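Local coordinates for sensor protein (Rhodopseudomonas palustris, PDB 2OOL) that senses light through a bound biliverdin-derived chromophore, this fragment being the chromophore-binding part of a longer protein that probably signals as a histidine kinase, at residues Y81-L90 against I105-E115; L162-S171 against Q194-S202. All coordinates share one frame; numbering follows the deposited sequence. Where two conformers were deposited one is given.

Contact 1: residues Y81-L90 against I105-E115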
loop_
_atom_site.group_PDB
_atom_site.type_symbol
_atom_site.label_atom_id
_atom_site.label_comp_id
_atom_site.label_asym_id
_atom_site.label_seq_id
_atom_site.Cartn_x
_atom_site.Cartn_y
_atom_site.Cartn_z
ATOM N N TYR A 81 -8.556 -24.356 21.779
ATOM C CA TYR A 81 -9.485 -23.237 21.651
ATOM C C TYR A 81 -9.418 -22.544 20.286
ATOM O O TYR A 81 -9.953 -21.456 20.135
ATOM C CB TYR A 81 -9.184 -22.209 22.708
ATOM C CG TYR A 81 -9.007 -22.788 24.060
ATOM C CD1 TYR A 81 -7.732 -23.029 24.550
ATOM C CD2 TYR A 81 -10.106 -23.099 24.855
ATOM C CE1 TYR A 81 -7.543 -23.585 25.792
ATOM C CE2 TYR A 81 -9.934 -23.659 26.116
ATOM C CZ TYR A 81 -8.637 -23.894 26.569
ATOM O OH TYR A 81 -8.384 -24.444 27.813
ATOM N N LEU A 82 -8.741 -23.154 19.322
ATOM C CA LEU A 82 -8.667 -22.644 17.976
ATOM C C LEU A 82 -9.373 -23.629 17.067
ATOM O O LEU A 82 -9.552 -24.783 17.422
ATOM C CB LEU A 82 -7.220 -22.503 17.513
ATOM C CG LEU A 82 -6.245 -21.688 18.357
ATOM C CD1 LEU A 82 -4.873 -21.706 17.741
ATOM C CD2 LEU A 82 -6.769 -20.226 18.486
ATOM N N THR A 83 -9.766 -23.175 15.883
ATOM C CA THR A 83 -10.286 -24.068 14.853
ATOM C C THR A 83 -9.084 -24.820 14.304
ATOM O O THR A 83 -7.969 -24.392 14.475
ATOM C CB THR A 83 -10.991 -23.281 13.697
ATOM O OG1 THR A 83 -10.047 -22.424 13.031
ATOM C CG2 THR A 83 -12.115 -22.417 14.262
ATOM N N ALA A 84 -9.327 -25.931 13.635
ATOM C CA ALA A 84 -8.279 -26.735 13.027
ATOM C C ALA A 84 -7.440 -25.919 12.072
ATOM O O ALA A 84 -6.228 -25.886 12.217
ATOM C CB ALA A 84 -8.882 -27.941 12.317
ATOM N N ALA A 85 -8.063 -25.236 11.119
ATOM C CA ALA A 85 -7.320 -24.343 10.211
ATOM C C ALA A 85 -6.445 -23.325 10.937
ATOM O O ALA A 85 -5.365 -23.015 10.449
ATOM C CB ALA A 85 -8.271 -23.612 9.272
ATOM N N SER A 86 -6.928 -22.778 12.062
ATOM C CA SER A 86 -6.210 -21.730 12.801
ATOM C C SER A 86 -5.032 -22.354 13.583
ATOM O O SER A 86 -3.969 -21.764 13.622
ATOM C CB SER A 86 -7.130 -20.981 13.776
ATOM O OG SER A 86 -8.042 -20.149 13.073
ATOM N N ALA A 87 -5.267 -23.489 14.239
ATOM C CA ALA A 87 -4.200 -24.350 14.798
ATOM C C ALA A 87 -3.109 -24.581 13.757
ATOM O O ALA A 87 -1.958 -24.302 14.007
ATOM C CB ALA A 87 -4.767 -25.703 15.275
ATOM N N ALA A 88 -3.492 -25.039 12.568
ATOM C CA ALA A 88 -2.514 -25.304 11.506
ATOM C C ALA A 88 -1.715 -24.081 11.153
ATOM O O ALA A 88 -0.500 -24.161 11.010
ATOM C CB ALA A 88 -3.194 -25.866 10.257
ATOM N N ARG A 89 -2.418 -22.948 11.010
ATOM C CA ARG A 89 -1.834 -21.683 10.604
ATOM C C ARG A 89 -0.848 -21.107 11.632
ATOM O O ARG A 89 0.191 -20.551 11.264
ATOM C CB ARG A 89 -2.971 -20.677 10.364
ATOM C CG ARG A 89 -2.709 -19.666 9.292
ATOM C CD ARG A 89 -4.008 -19.338 8.497
ATOM N NE ARG A 89 -5.132 -19.050 9.389
ATOM C CZ ARG A 89 -6.411 -19.327 9.134
ATOM N NH1 ARG A 89 -6.776 -19.924 8.017
ATOM N NH2 ARG A 89 -7.336 -19.030 10.037
ATOM N N LEU A 90 -1.209 -21.198 12.908
ATOM C CA LEU A 90 -0.332 -20.810 14.010
ATOM C C LEU A 90 0.930 -21.675 13.991
ATOM O O LEU A 90 2.057 -21.162 13.936
ATOM C CB LEU A 90 -1.064 -20.969 15.329
ATOM C CG LEU A 90 -0.346 -20.616 16.638
ATOM C CD1 LEU A 90 0.161 -19.166 16.662
ATOM C CD2 LEU A 90 -1.265 -20.878 17.834
ATOM N N ILE A 105 -1.856 -12.893 11.485
ATOM C CA ILE A 105 -2.348 -14.186 11.083
ATOM C C ILE A 105 -3.802 -14.259 11.507
ATOM O O ILE A 105 -4.102 -13.914 12.633
ATOM C CB ILE A 105 -1.542 -15.293 11.820
ATOM C CG1 ILE A 105 -0.038 -15.103 11.590
ATOM C CG2 ILE A 105 -1.976 -16.682 11.372
ATOM C CD1 ILE A 105 0.788 -15.284 12.844
ATOM N N ARG A 106 -4.710 -14.705 10.641
ATOM C CA ARG A 106 -6.111 -14.814 11.058
ATOM C C ARG A 106 -6.243 -16.013 11.946
ATOM O O ARG A 106 -5.830 -17.086 11.580
ATOM C CB ARG A 106 -7.071 -14.941 9.875
ATOM C CG ARG A 106 -8.587 -15.008 10.322
ATOM C CD ARG A 106 -9.404 -16.059 9.597
ATOM N NE ARG A 106 -10.788 -15.901 10.018
ATOM C CZ ARG A 106 -11.805 -15.566 9.224
ATOM N NH1 ARG A 106 -11.694 -15.388 7.882
ATOM N NH2 ARG A 106 -12.977 -15.409 9.814
ATOM N N LEU A 107 -6.807 -15.816 13.126
ATOM C CA LEU A 107 -7.088 -16.882 14.050
ATOM C C LEU A 107 -8.548 -16.786 14.497
ATOM O O LEU A 107 -9.039 -15.686 14.838
ATOM C CB LEU A 107 -6.165 -16.781 15.255
ATOM C CG LEU A 107 -4.644 -16.996 15.004
ATOM C CD1 LEU A 107 -3.859 -16.841 16.224
ATOM C CD2 LEU A 107 -4.355 -18.344 14.391
ATOM N N ASP A 108 -9.226 -17.936 14.466
ATOM C CA ASP A 108 -10.584 -18.115 14.924
ATOM C C ASP A 108 -10.550 -18.926 16.211
ATOM O O ASP A 108 -10.042 -20.056 16.210
ATOM C CB ASP A 108 -11.409 -18.843 13.831
ATOM C CG ASP A 108 -11.622 -17.963 12.555
ATOM O OD1 ASP A 108 -11.619 -16.743 12.666
ATOM O OD2 ASP A 108 -11.782 -18.471 11.433
ATOM N N VAL A 109 -11.075 -18.344 17.290
ATOM C CA VAL A 109 -11.153 -18.941 18.620
ATOM C C VAL A 109 -12.547 -19.546 18.788
ATOM O O VAL A 109 -13.541 -18.889 18.450
ATOM C CB VAL A 109 -10.954 -17.857 19.695
ATOM C CG1 VAL A 109 -11.117 -18.367 21.105
ATOM C CG2 VAL A 109 -9.604 -17.163 19.508
ATOM N N VAL A 110 -12.618 -20.800 19.272
ATOM C CA VAL A 110 -13.887 -21.474 19.541
ATOM C C VAL A 110 -14.267 -21.199 20.995
ATOM O O VAL A 110 -13.542 -21.580 21.896
ATOM C CB VAL A 110 -13.776 -22.954 19.211
ATOM C CG1 VAL A 110 -15.110 -23.670 19.416
ATOM C CG2 VAL A 110 -13.280 -23.136 17.764
ATOM N N THR A 111 -15.328 -20.424 21.212
ATOM C CA THR A 111 -15.765 -19.980 22.534
ATOM C C THR A 111 -17.125 -20.604 22.809
ATOM O O THR A 111 -17.812 -21.067 21.877
ATOM C CB THR A 111 -15.870 -18.387 22.679
ATOM O OG1 THR A 111 -17.078 -17.892 22.108
ATOM C CG2 THR A 111 -14.687 -17.621 22.069
ATOM N N PRO A 112 -17.564 -20.600 24.077
ATOM C CA PRO A 112 -18.868 -21.223 24.351
ATOM C C PRO A 112 -20.017 -20.455 23.692
ATOM O O PRO A 112 -21.074 -21.021 23.466
ATOM C CB PRO A 112 -18.987 -21.150 25.888
ATOM C CG PRO A 112 -17.603 -20.851 26.388
ATOM C CD PRO A 112 -16.973 -20.029 25.297
ATOM N N ASP A 113 -19.791 -19.176 23.402
ATOM C CA ASP A 113 -20.783 -18.291 22.781
ATOM C C ASP A 113 -20.485 -18.074 21.277
ATOM O O ASP A 113 -20.700 -16.980 20.761
ATOM C CB ASP A 113 -20.782 -16.912 23.505
ATOM C CG ASP A 113 -20.577 -17.025 25.053
ATOM O OD1 ASP A 113 -21.337 -17.791 25.726
ATOM O OD2 ASP A 113 -19.655 -16.328 25.580
ATOM N N GLY A 114 -19.987 -19.104 20.586
ATOM C CA GLY A 114 -19.629 -19.025 19.164
ATOM C C GLY A 114 -18.150 -18.796 18.832
ATOM O O GLY A 114 -17.317 -18.590 19.711
ATOM N N GLU A 115 -17.855 -18.820 17.532
ATOM C CA GLU A 115 -16.513 -18.663 16.968
ATOM C C GLU A 115 -16.221 -17.199 16.673
ATOM O O GLU A 115 -16.963 -16.535 15.956
ATOM C CB GLU A 115 -16.427 -19.516 15.698
ATOM C CG GLU A 115 -15.151 -19.460 14.920
ATOM C CD GLU A 115 -15.188 -20.358 13.681
ATOM O OE1 GLU A 115 -15.927 -21.358 13.700
ATOM O OE2 GLU A 115 -14.497 -20.073 12.671
HETATM O O HOH W 1 -10.764 -21.035 11.019
#
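Arg-89 reaches from the helix that starts at Ala-84 to the backbone of strand 105-111. CB leaves the helix toward the strand; CG lies 3.7 Å from CG2 of Ile-105, the two side chains running past each other in opposite senses. Bends at chi2 (144°) and chi3 (49°) then turn the chain, so that NE and NH2 both meet a single acceptor, the carbonyl O of Arg-106. NE is 3.0 Å from that oxygen and lies in its carbonyl plane, whereas NH2 stands above the plane. CZ sits behind this side-on, two-nitrogen grip, and O of Ala-85, one turn back in the same helix, lies over the centre of one guanidinium face.

Nearer the helix start, Ser-86 OG accepts a nearly straight bond from N of Asp-108 (2.9 Å, 168°) and also shares a hydrogen bond with OG1 of Thr-83, the N-cap residue. A water donates to OD2 of Asp-108, while OD1 takes the salt bridge from NE of Arg-106 at 2.9 Å. CD2 of Leu-107 fits against CB of Ser-86. Before the helix, the chain pairs briefly with the strand: N of Val-110 bonds to O of Tyr-81, and N of Thr-83 to O of Asp-108 at 3.1 Å, bracketing the single bridge of Leu-82 with Val-109. A connecting helix thus docks beside the outermost strand, 105-111, which pairs with 114-125 on its inner side; it is the helix leading into the edge strand of the PAS sheet of a phytochrome.

Contact 2: residues L162-S171 against Q194-S202; sequences LPTACWIAAS and QVIAEDRDS
Ala-197 presents a small methyl bump to helix 162-171, and the helix receives it between Cys-166 and Trp-167. Its CB comes within 3.6 Å of Cys-166 CB and 3.9 Å of the backbone N of Trp-167, a close fit that small side chains make possible. Beside it, Ile-196 sends CD1 into the hollow between Leu-162 and Cys-166, 3.9 Å from SG of the cysteine and slightly farther from CD2 of the leucine. Ile-196 and Ala-197 both face Val-184 on the adjoining strand, a classic beta bulge, which lets two consecutive residues direct their side chains at the same helix.

Farther along, with CG anti to the backbone N (chi1 -179°), the indole of Trp-167 turns its pyrrole edge to the strand, CD1 meeting O of Glu-198 at 3.4 Å near the ring plane. The carboxylate of Asp-199 stands almost perpendicular to the indole, the planes 85° apart, and fills the notch between Trp-167 and Ser-171. OD2 lies 3.4 Å from CA of Ser-171 and pairs outside the contact with Arg-174, one turn farther on the same helix. A water donates to O of Ser-171 and, weakly, to that same OD2. Ala-170 contributes a low spot, its CB lying 4.1 Å from N of Asp-199.

Helix and strand run 29° apart, their axes approaching to 7.1 Å. Cys-166 and Ala-170 also touch strand 181-187, while Ala-165 and Ala-169 turn to helix 308-332, leaving helix 162-171 layered between that long helix and the GAF sheet.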
loop_
_atom_site.group_PDB
_atom_site.type_symbol
_atom_site.label_atom_id
_atom_site.label_comp_id
_atom_site.label_asym_id
_atom_site.label_seq_id
_atom_site.Cartn_x
_atom_site.Cartn_y
_atom_site.Cartn_z
ATOM N N LEU A 162 11.733 20.128 4.350
ATOM C CA LEU A 162 11.322 19.241 5.435
ATOM C C LEU A 162 9.883 19.460 5.907
ATOM O O LEU A 162 9.138 18.505 6.052
ATOM C CB LEU A 162 12.293 19.367 6.633
ATOM C CG LEU A 162 12.084 18.452 7.835
ATOM C CD1 LEU A 162 12.382 17.014 7.418
ATOM C CD2 LEU A 162 12.966 18.872 9.039
ATOM N N PRO A 163 9.494 20.711 6.186
ATOM C CA PRO A 163 8.087 20.873 6.584
ATOM C C PRO A 163 7.095 20.336 5.546
ATOM O O PRO A 163 6.042 19.856 5.917
ATOM C CB PRO A 163 7.937 22.388 6.759
ATOM C CG PRO A 163 9.353 22.893 6.959
ATOM C CD PRO A 163 10.228 21.993 6.166
ATOM N N THR A 164 7.431 20.407 4.264
ATOM C CA THR A 164 6.580 19.828 3.218
ATOM C C THR A 164 6.569 18.292 3.322
ATOM O O THR A 164 5.520 17.668 3.202
ATOM C CB THR A 164 7.041 20.264 1.814
ATOM O OG1 THR A 164 7.156 21.695 1.783
ATOM C CG2 THR A 164 6.056 19.820 0.714
ATOM N N ALA A 165 7.737 17.699 3.550
ATOM C CA ALA A 165 7.838 16.254 3.647
ATOM C C ALA A 165 7.034 15.780 4.862
ATOM O O ALA A 165 6.238 14.847 4.766
ATOM C CB ALA A 165 9.284 15.822 3.758
ATOM N N CYS A 166 7.228 16.468 5.984
ATOM C CA CYS A 166 6.551 16.120 7.215
ATOM C C CYS A 166 5.048 16.254 7.119
ATOM O O CYS A 166 4.319 15.407 7.663
ATOM C CB CYS A 166 7.111 16.926 8.388
ATOM S SG CYS A 166 8.788 16.391 8.787
ATOM N N TRP A 167 4.587 17.282 6.423
ATOM C CA TRP A 167 3.151 17.527 6.241
ATOM C C TRP A 167 2.493 16.512 5.285
ATOM O O TRP A 167 1.376 16.081 5.510
ATOM C CB TRP A 167 2.867 18.985 5.802
ATOM C CG TRP A 167 1.393 19.202 5.646
ATOM C CD1 TRP A 167 0.502 19.585 6.607
ATOM C CD2 TRP A 167 0.625 18.948 4.466
ATOM N NE1 TRP A 167 -0.775 19.627 6.083
ATOM C CE2 TRP A 167 -0.724 19.218 4.776
ATOM C CE3 TRP A 167 0.955 18.525 3.169
ATOM C CZ2 TRP A 167 -1.741 19.078 3.840
ATOM C CZ3 TRP A 167 -0.057 18.400 2.233
ATOM C CH2 TRP A 167 -1.388 18.679 2.571
ATOM N N ILE A 168 3.187 16.122 4.227
ATOM C CA ILE A 168 2.707 15.047 3.377
ATOM C C ILE A 168 2.533 13.804 4.265
ATOM O O ILE A 168 1.515 13.166 4.231
ATOM C CB ILE A 168 3.680 14.772 2.185
ATOM C CG1 ILE A 168 3.666 15.963 1.192
ATOM C CG2 ILE A 168 3.325 13.456 1.473
ATOM C CD1 ILE A 168 4.959 16.212 0.391
ATOM N N ALA A 169 3.510 13.487 5.100
ATOM C CA ALA A 169 3.410 12.293 5.963
ATOM C C ALA A 169 2.199 12.380 6.872
ATOM O O ALA A 169 1.432 11.434 6.933
ATOM C CB ALA A 169 4.674 12.097 6.773
ATOM N N ALA A 170 2.010 13.517 7.547
ATOM C CA ALA A 170 0.959 13.680 8.577
ATOM C C ALA A 170 -0.418 13.595 7.978
ATOM O O ALA A 170 -1.308 12.944 8.531
ATOM C CB ALA A 170 1.112 15.009 9.350
ATOM N N SER A 171 -0.600 14.278 6.851
ATOM C CA SER A 171 -1.889 14.279 6.173
ATOM C C SER A 171 -2.287 12.901 5.627
ATOM O O SER A 171 -3.428 12.486 5.750
ATOM C CB SER A 171 -1.913 15.357 5.055
ATOM O OG SER A 171 -0.924 15.056 4.087
ATOM N N GLN A 194 9.798 19.877 19.406
ATOM C CA GLN A 194 8.830 20.807 18.852
ATOM C C GLN A 194 7.970 20.103 17.782
ATOM O O GLN A 194 8.491 19.326 16.989
ATOM C CB GLN A 194 9.583 21.958 18.182
ATOM C CG GLN A 194 8.725 23.124 17.769
ATOM C CD GLN A 194 9.499 24.186 17.054
ATOM O OE1 GLN A 194 10.584 23.934 16.544
ATOM N NE2 GLN A 194 8.958 25.382 17.016
ATOM N N VAL A 195 6.673 20.448 17.723
ATOM C CA VAL A 195 5.785 20.054 16.625
ATOM C C VAL A 195 6.164 20.875 15.395
ATOM O O VAL A 195 5.960 22.085 15.350
ATOM C CB VAL A 195 4.311 20.290 17.004
ATOM C CG1 VAL A 195 3.367 19.980 15.813
ATOM C CG2 VAL A 195 3.918 19.416 18.296
ATOM N N ILE A 196 6.729 20.222 14.400
ATOM C CA ILE A 196 7.161 20.930 13.207
ATOM C C ILE A 196 6.172 20.814 12.042
ATOM O O ILE A 196 6.271 21.560 11.051
ATOM C CB ILE A 196 8.567 20.492 12.786
ATOM C CG1 ILE A 196 8.629 18.971 12.558
ATOM C CG2 ILE A 196 9.563 20.877 13.895
ATOM C CD1 ILE A 196 9.871 18.495 11.842
ATOM N N ALA A 197 5.207 19.913 12.142
ATOM C CA ALA A 197 4.149 19.810 11.126
ATOM C C ALA A 197 2.937 19.206 11.799
ATOM O O ALA A 197 3.059 18.594 12.859
ATOM C CB ALA A 197 4.581 18.946 9.928
ATOM N N GLU A 198 1.782 19.402 11.172
ATOM C CA GLU A 198 0.494 19.049 11.738
ATOM C C GLU A 198 -0.576 18.966 10.664
ATOM O O GLU A 198 -0.646 19.799 9.805
ATOM C CB GLU A 198 0.051 20.106 12.734
ATOM C CG GLU A 198 -1.107 19.677 13.617
ATOM C CD GLU A 198 -1.442 20.744 14.638
ATOM O OE1 GLU A 198 -1.797 21.864 14.194
ATOM O OE2 GLU A 198 -1.319 20.454 15.874
ATOM N N ASP A 199 -1.395 17.919 10.705
ATOM C CA ASP A 199 -2.651 17.944 9.949
ATOM C C ASP A 199 -3.735 17.538 10.903
ATOM O O ASP A 199 -3.611 16.533 11.605
ATOM C CB ASP A 199 -2.597 16.982 8.775
ATOM C CG ASP A 199 -3.660 17.281 7.707
ATOM O OD1 ASP A 199 -3.809 18.434 7.246
ATOM O OD2 ASP A 199 -4.355 16.339 7.323
ATOM N N ARG A 200 -4.804 18.318 10.926
ATOM C CA ARG A 200 -5.948 18.057 11.790
ATOM C C ARG A 200 -7.294 18.373 11.119
ATOM O O ARG A 200 -7.383 19.184 10.175
ATOM C CB ARG A 200 -5.840 18.876 13.071
ATOM C CG ARG A 200 -5.771 20.320 12.843
ATOM C CD ARG A 200 -5.772 21.108 14.139
ATOM N NE ARG A 200 -6.223 22.458 13.834
ATOM C CZ ARG A 200 -5.512 23.332 13.138
ATOM N NH1 ARG A 200 -4.291 23.020 12.706
ATOM N NH2 ARG A 200 -6.012 24.511 12.885
ATOM N N ASP A 201 -8.332 17.745 11.667
ATOM C CA ASP A 201 -9.714 17.932 11.228
ATOM C C ASP A 201 -10.257 19.244 11.813
ATOM O O ASP A 201 -9.642 19.846 12.695
ATOM C CB ASP A 201 -10.537 16.689 11.656
ATOM C CG ASP A 201 -11.926 16.621 10.984
ATOM O OD1 ASP A 201 -12.212 17.435 10.041
ATOM O OD2 ASP A 201 -12.727 15.747 11.409
ATOM N N SER A 202 -11.379 19.725 11.273
ATOM C CA SER A 202 -12.013 20.960 11.741
ATOM C C SER A 202 -12.435 20.864 13.206
ATOM O O SER A 202 -12.906 19.808 13.662
ATOM C CB SER A 202 -13.267 21.233 10.893
ATOM O OG SER A 202 -14.010 20.003 10.825
HETATM O O HOH W 2 -5.439 14.048 5.191
#

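In the fold
From the N terminus the chain first builds the PAS domain, where contact 1 closes a short loop: 14 residues separate its segments, and strand 105-111 comes back alongside the helix at the edge of the PAS sheet. The chain then passes through helix 142-157 into the GAF domain. There contact 2 closes a loop of 22 residues, which runs through the rest of helix 162-177 and strand 181-187 before strand 193-200 returns to the helix. The two loops follow in series, neither nesting nor crossing. The centres of contacts 1 and 2 lie about 41 Å apart, on opposite sides of the chain's centre. Each ties a helix to its own domain's sheet; contact 2 includes Val-195, which touches the chromophore.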